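Local atomic coordinates of trehalose synthase regulatory protein (PDB entry 5HUS), a protein that probably acts as a regulatory subunit of the trehalose synthase complex, its C-terminal domain having the trehalose-phosphatase fold of the HAD superfamily. Residues Ala153-Ser156 with Phe157-Asp160; Arg161-Ser164 with Leu165-Gly169; Glu170-Gln173 with His174-Leu178. All coordinates share one frame; numbering follows the deposited sequence.

Interaction 1. Residues Ala153-Ser156 with Phe157-Asp160; sequences AGKS and FSED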
# COMPACT_ATOMS: atom_id res chain seq x y z
N ALA A 153 3.06 -18.16 9.55
CA ALA A 153 3.31 -19.05 10.68
C ALA A 153 2.16 -20.05 10.83
O ALA A 153 2.38 -21.21 11.19
CB ALA A 153 3.49 -18.26 11.96
N GLY A 154 0.95 -19.60 10.55
CA GLY A 154 -0.22 -20.45 10.65
C GLY A 154 -0.33 -21.07 12.02
O GLY A 154 -0.17 -20.39 13.04
N LYS A 155 -0.56 -22.38 12.05
CA LYS A 155 -0.78 -23.10 13.31
C LYS A 155 0.51 -23.30 14.10
O LYS A 155 0.46 -23.58 15.30
CB LYS A 155 -1.45 -24.45 13.03
CG LYS A 155 -2.06 -25.10 14.27
CD LYS A 155 -2.57 -26.50 13.97
CE LYS A 155 -2.91 -27.25 15.25
NZ LYS A 155 -2.99 -28.72 15.03
N SER A 156 1.66 -23.16 13.44
CA SER A 156 2.94 -23.33 14.12
C SER A 156 3.09 -22.30 15.23
O SER A 156 3.80 -22.52 16.21
CB SER A 156 4.11 -23.22 13.14
OG SER A 156 4.40 -21.87 12.82
N PHE A 157 2.41 -21.17 15.07
CA PHE A 157 2.48 -20.06 16.02
C PHE A 157 1.83 -20.41 17.35
O PHE A 157 2.26 -19.94 18.40
CB PHE A 157 1.82 -18.81 15.43
CG PHE A 157 2.18 -17.54 16.14
CD1 PHE A 157 3.42 -16.95 15.95
CD2 PHE A 157 1.27 -16.92 16.98
CE1 PHE A 157 3.75 -15.77 16.59
CE2 PHE A 157 1.59 -15.74 17.63
CZ PHE A 157 2.83 -15.16 17.44
N SER A 158 0.78 -21.23 17.29
CA SER A 158 0.09 -21.65 18.50
C SER A 158 0.74 -22.91 19.08
O SER A 158 0.80 -23.09 20.30
CB SER A 158 -1.40 -21.87 18.22
OG SER A 158 -1.60 -22.74 17.12
N GLU A 159 1.23 -23.78 18.20
CA GLU A 159 1.91 -25.00 18.62
C GLU A 159 3.18 -24.70 19.41
O GLU A 159 3.51 -25.41 20.37
CB GLU A 159 2.22 -25.88 17.41
CG GLU A 159 1.00 -26.59 16.83
CD GLU A 159 0.39 -27.57 17.81
OE1 GLU A 159 1.13 -28.45 18.31
OE2 GLU A 159 -0.82 -27.47 18.09
N ASP A 160 3.90 -23.66 19.00
CA ASP A 160 5.07 -23.19 19.73
C ASP A 160 5.46 -21.82 19.19
O ASP A 160 6.16 -21.72 18.18
CB ASP A 160 6.24 -24.17 19.61
CG ASP A 160 7.40 -23.84 20.56
OD1 ASP A 160 7.49 -22.70 21.04
OD2 ASP A 160 8.23 -24.74 20.82
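A type II' beta turn from Ala153 to Ser156 runs straight into the short helix 156-159, with Ala153 CB resting 3.9 Å from Phe157 CB and Lys155 O gathering the next amides. Glycine fits the second place of the turn, where Gly154 has phi 55°. Ser156 returns to the start of the turn twice: its OG bonds to Ala153 O at 2.7 Å, and its N adds a second bond from the same face of that carbonyl plane. The turn leads from strand 149-152 into helix 156-159, whose Phe157 leans on helix 161-179, in what is probably the cap part of a HAD-type fold. Lys155 O is gripped by three donors. Glu159 N meets it at 3.0 Å, almost in line with the carbonyl bond, Ser158 N stands above the carbonyl plane, and Ser158 OG donates to Lys155 O at 2.9 Å, tilted from that plane. With Ser158 chi1 at 52°, OG is folded between the backbone N and the carbonyl carbon, which is what brings it within range. Out at the surface a long salt bridge of 4.0 Å joins Lys155 NZ to Glu159 OE2. Asp160 leaves helical geometry and takes the N-cap position of helix 161-179, its OD1 receiving weak bonds from Glu162 N and Arg163 N; its own N donates to Ser156 O at 3.0 Å.

Interaction 2. Residues Arg161-Ser164 with Leu165-Gly169; sequences RERS and LDTMG
Leu165 lies alongside Arg161 one turn further along the first part of helix 161-179, both side chains pointing the same way. Starting at the backbone, Leu165 CB is 3.4 Å from Arg161 O, the same oxygen that takes the nearly straight helical bond from Leu165 N. With chi1 at -72° the CG stays beside the backbone N and is carried over that carbonyl, at 3.3 Å from Arg161 O. From there CD1 continues outward to the aliphatic part of Arg161, with Leu165 CD1 4.0 Å from Arg161 CG, and lies obliquely against the guanidinium near NH1. Phe157 of the preceding short helix touches the same leucine side chain. The Arg161 chain bends at chi3, and its guanidinium makes a long, charge-only approach to Glu162, whose oxygen lies well out of the guanidinium plane.

On another flank Thr167 pairs with Arg163: Thr167 N and Thr167 OG1 both donate to Arg163 O, the hydroxyl at 3.0 Å, and they come from opposite faces of the carbonyl plane. On the buried side Met168 curls at chi3 and sets its CE 3.9 Å from Ser164 OG, a hydroxyl whose main partner is Ser156 OG at the end of the preceding turn.

Asp166 is placed close to like charge. Its carboxylate is turned back over the previous turn, with Asp166 OD1 2.9 Å from Glu162 O, two acceptors with no hydrogen bond between them, and the Glu162 carboxylate is also nearby. Such crowding of negative groups would be expected to cost some electrostatic energy, partly offset by the exposure of Asp166 to solvent, whereas the second bond to Arg163 O probably steadies this turn.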
# COMPACT_ATOMS: atom_id res chain seq x y z
N ARG A 161 5.01 -20.76 19.86
CA ARG A 161 5.23 -19.41 19.38
C ARG A 161 6.72 -19.08 19.28
O ARG A 161 7.15 -18.38 18.35
CB ARG A 161 4.53 -18.40 20.30
CG ARG A 161 4.62 -16.96 19.82
CD ARG A 161 3.80 -16.05 20.72
NE ARG A 161 4.02 -16.36 22.12
CZ ARG A 161 5.04 -15.91 22.84
NH1 ARG A 161 5.96 -15.13 22.28
NH2 ARG A 161 5.16 -16.25 24.12
N GLU A 162 7.50 -19.60 20.22
CA GLU A 162 8.94 -19.34 20.26
C GLU A 162 9.65 -19.96 19.06
O GLU A 162 10.48 -19.32 18.42
CB GLU A 162 9.54 -19.88 21.56
CG GLU A 162 10.35 -18.85 22.33
CD GLU A 162 9.54 -17.63 22.71
OE1 GLU A 162 8.54 -17.77 23.44
OE2 GLU A 162 9.90 -16.52 22.26
N ARG A 163 9.33 -21.22 18.77
CA ARG A 163 9.92 -21.91 17.62
C ARG A 163 9.51 -21.22 16.32
O ARG A 163 10.32 -21.06 15.41
CB ARG A 163 9.49 -23.37 17.59
CG ARG A 163 9.98 -24.13 16.37
CD ARG A 163 9.35 -25.50 16.25
NE ARG A 163 9.82 -26.21 15.07
CZ ARG A 163 9.44 -27.44 14.74
NH1 ARG A 163 8.59 -28.11 15.50
NH2 ARG A 163 9.93 -28.01 13.64
N SER A 164 8.25 -20.81 16.26
CA SER A 164 7.71 -20.13 15.08
C SER A 164 8.46 -18.83 14.82
O SER A 164 8.99 -18.62 13.72
CB SER A 164 6.22 -19.86 15.26
OG SER A 164 5.66 -19.32 14.08
N LEU A 165 8.51 -17.95 15.82
CA LEU A 165 9.22 -16.68 15.71
C LEU A 165 10.69 -16.87 15.37
O LEU A 165 11.27 -16.10 14.60
CB LEU A 165 9.08 -15.87 17.00
CG LEU A 165 7.71 -15.26 17.29
CD1 LEU A 165 7.68 -14.70 18.70
CD2 LEU A 165 7.39 -14.17 16.27
N ASP A 166 11.30 -17.89 15.98
CA ASP A 166 12.69 -18.21 15.71
C ASP A 166 12.88 -18.57 14.24
O ASP A 166 13.80 -18.07 13.59
CB ASP A 166 13.16 -19.36 16.61
CG ASP A 166 13.42 -18.92 18.04
OD1 ASP A 166 13.00 -17.80 18.42
OD2 ASP A 166 14.03 -19.70 18.80
N THR A 167 12.00 -19.42 13.73
CA THR A 167 12.09 -19.86 12.34
C THR A 167 11.85 -18.71 11.37
O THR A 167 12.53 -18.59 10.35
CB THR A 167 11.08 -20.99 12.05
OG1 THR A 167 11.40 -22.13 12.86
CG2 THR A 167 11.15 -21.40 10.58
N MET A 168 10.90 -17.83 11.70
CA MET A 168 10.62 -16.68 10.85
C MET A 168 11.78 -15.69 10.85
O MET A 168 12.15 -15.15 9.81
CB MET A 168 9.32 -15.99 11.28
CG MET A 168 8.07 -16.80 10.92
SD MET A 168 6.51 -15.89 11.06
CE MET A 168 6.35 -15.74 12.84
N GLY A 169 12.38 -15.47 12.02
CA GLY A 169 13.54 -14.59 12.12
C GLY A 169 14.72 -15.15 11.35
O GLY A 169 15.48 -14.42 10.71

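Interaction 3. Residues Glu170-Gln173 with His174-Leu178; sequences ETIQ and HINTL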
# COMPACT_ATOMS: atom_id res chain seq x y z
N GLU A 170 14.88 -16.47 11.42
CA GLU A 170 15.94 -17.16 10.70
C GLU A 170 15.75 -17.00 9.19
O GLU A 170 16.70 -16.77 8.44
CB GLU A 170 15.95 -18.65 11.09
CG GLU A 170 17.14 -19.43 10.59
CD GLU A 170 16.98 -19.90 9.15
OE1 GLU A 170 15.85 -20.28 8.77
OE2 GLU A 170 17.98 -19.88 8.41
N THR A 171 14.49 -17.11 8.77
CA THR A 171 14.12 -17.00 7.36
C THR A 171 14.34 -15.59 6.83
O THR A 171 14.81 -15.41 5.70
CB THR A 171 12.64 -17.40 7.17
OG1 THR A 171 12.46 -18.76 7.59
CG2 THR A 171 12.23 -17.27 5.71
N ILE A 172 14.02 -14.59 7.64
CA ILE A 172 14.30 -13.21 7.29
C ILE A 172 15.80 -12.98 7.03
O ILE A 172 16.17 -12.35 6.04
CB ILE A 172 13.82 -12.25 8.40
CG1 ILE A 172 12.29 -12.18 8.39
CG2 ILE A 172 14.42 -10.87 8.22
CD1 ILE A 172 11.72 -11.41 9.55
N GLN A 173 16.65 -13.52 7.90
CA GLN A 173 18.10 -13.37 7.72
C GLN A 173 18.57 -14.08 6.45
O GLN A 173 19.37 -13.53 5.70
CB GLN A 173 18.86 -13.91 8.94
CG GLN A 173 20.38 -13.86 8.77
CD GLN A 173 21.12 -14.13 10.06
OE1 GLN A 173 20.51 -14.34 11.11
NE2 GLN A 173 22.45 -14.10 10.00
N HIS A 174 18.06 -15.29 6.24
CA HIS A 174 18.37 -16.10 5.06
C HIS A 174 18.02 -15.35 3.76
O HIS A 174 18.87 -15.16 2.89
CB HIS A 174 17.62 -17.44 5.15
CG HIS A 174 17.92 -18.40 4.04
ND1 HIS A 174 17.45 -19.70 4.05
CD2 HIS A 174 18.62 -18.27 2.89
CE1 HIS A 174 17.84 -20.32 2.96
NE2 HIS A 174 18.56 -19.48 2.24
N ILE A 175 16.77 -14.92 3.65
CA ILE A 175 16.33 -14.18 2.47
C ILE A 175 17.08 -12.87 2.27
O ILE A 175 17.48 -12.53 1.16
CB ILE A 175 14.81 -13.91 2.54
CG1 ILE A 175 14.05 -15.23 2.44
CG2 ILE A 175 14.38 -12.96 1.43
CD1 ILE A 175 12.59 -15.13 2.81
N ASN A 176 17.28 -12.11 3.35
CA ASN A 176 17.94 -10.82 3.21
C ASN A 176 19.40 -10.99 2.81
O ASN A 176 19.90 -10.23 1.99
CB ASN A 176 17.82 -10.01 4.49
CG ASN A 176 16.44 -9.42 4.67
OD1 ASN A 176 15.66 -9.37 3.72
ND2 ASN A 176 16.13 -8.98 5.88
N THR A 177 20.07 -11.99 3.36
CA THR A 177 21.46 -12.23 3.00
C THR A 177 21.59 -12.49 1.50
O THR A 177 22.46 -11.93 0.83
CB THR A 177 22.06 -13.42 3.78
OG1 THR A 177 21.97 -13.17 5.19
CG2 THR A 177 23.52 -13.64 3.39
N LEU A 178 20.70 -13.31 0.97
CA LEU A 178 20.80 -13.75 -0.42
C LEU A 178 20.19 -12.78 -1.44
O LEU A 178 20.63 -12.76 -2.59
CB LEU A 178 20.14 -15.12 -0.59
CG LEU A 178 20.76 -16.29 0.17
CD1 LEU A 178 20.15 -17.60 -0.28
CD2 LEU A 178 22.27 -16.32 -0.01
O HOH W 1 23.55 -13.85 7.31
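Thr171 and Ile175, one turn apart on the buried face of helix 161-179, belong to the alpha/beta sandwich in which this helix and helix 116-136 pack against the four-stranded antiparallel sheet, consistent with the cap of HAD-type phosphatases. Their side chains run side by side, and Thr171 CG2 meets Ile175 CD1 at 3.6 Å. The Ile175 CG1 branch, held beside its backbone N with chi1 -67°, passes close over Thr171 O before reaching that methyl. The Thr171 hydroxyl, turned to the preceding turn, is satisfied by Thr167 O. Next round the helix, Ile172 CG2 lies 3.5 Å from Asn176 ND2, while the Asn176 OD1 takes the backbone N of Ala186 and so ties the helix to strand 184-189. Leu188 and Val193 cover Ile172, and Val195 and Ala186 cover Ile175.

Contact is looser on the remaining flanks. Glu170 and His174 extend in the same direction with their planes 53° apart, but the carboxylate comes no closer than 4.1 Å, from Glu170 OE2 to His174 CB. Lys133 NZ of helix 116-136 forms a salt bridge with Glu170 OE1 and a hydrogen bond with His174 ND1. The exposed flank is polar: the Gln173 chain is extended and Thr177 lies beside it, pointing the same way. Thr177 OG1 and Thr177 N both donate to Gln173 O from opposite faces of its plane, the hydroxyl at 2.7 Å. A water completes the link, accepting from Gln173 NE2 at 2.9 Å and donating to Thr177 OG1 at 2.7 Å.

Overall arrangement
The three interactions follow one another without a break from the end of strand 149-152 through helix 156-159 and along helix 161-179. Interaction 1 and interaction 2 have centres 9 Å apart and touch directly, the side chains of Ala153, Ser156 and Phe157 meeting those of Ser164 and Met168 where the turn and short helix meet helix 161-179. Interactions 2 and 3 share helix 161-179, with centres 13 Å apart; they adjoin in the sequence and are also joined by the Thr171 hydroxyl bonding to Thr167 O. Interactions 1 and 3 are 20 Å apart between centres. Together they form the helical connection between strands 149-152 and 184-189 of the antiparallel sheet, consistent with the cap module of HAD-type trehalose-phosphatases.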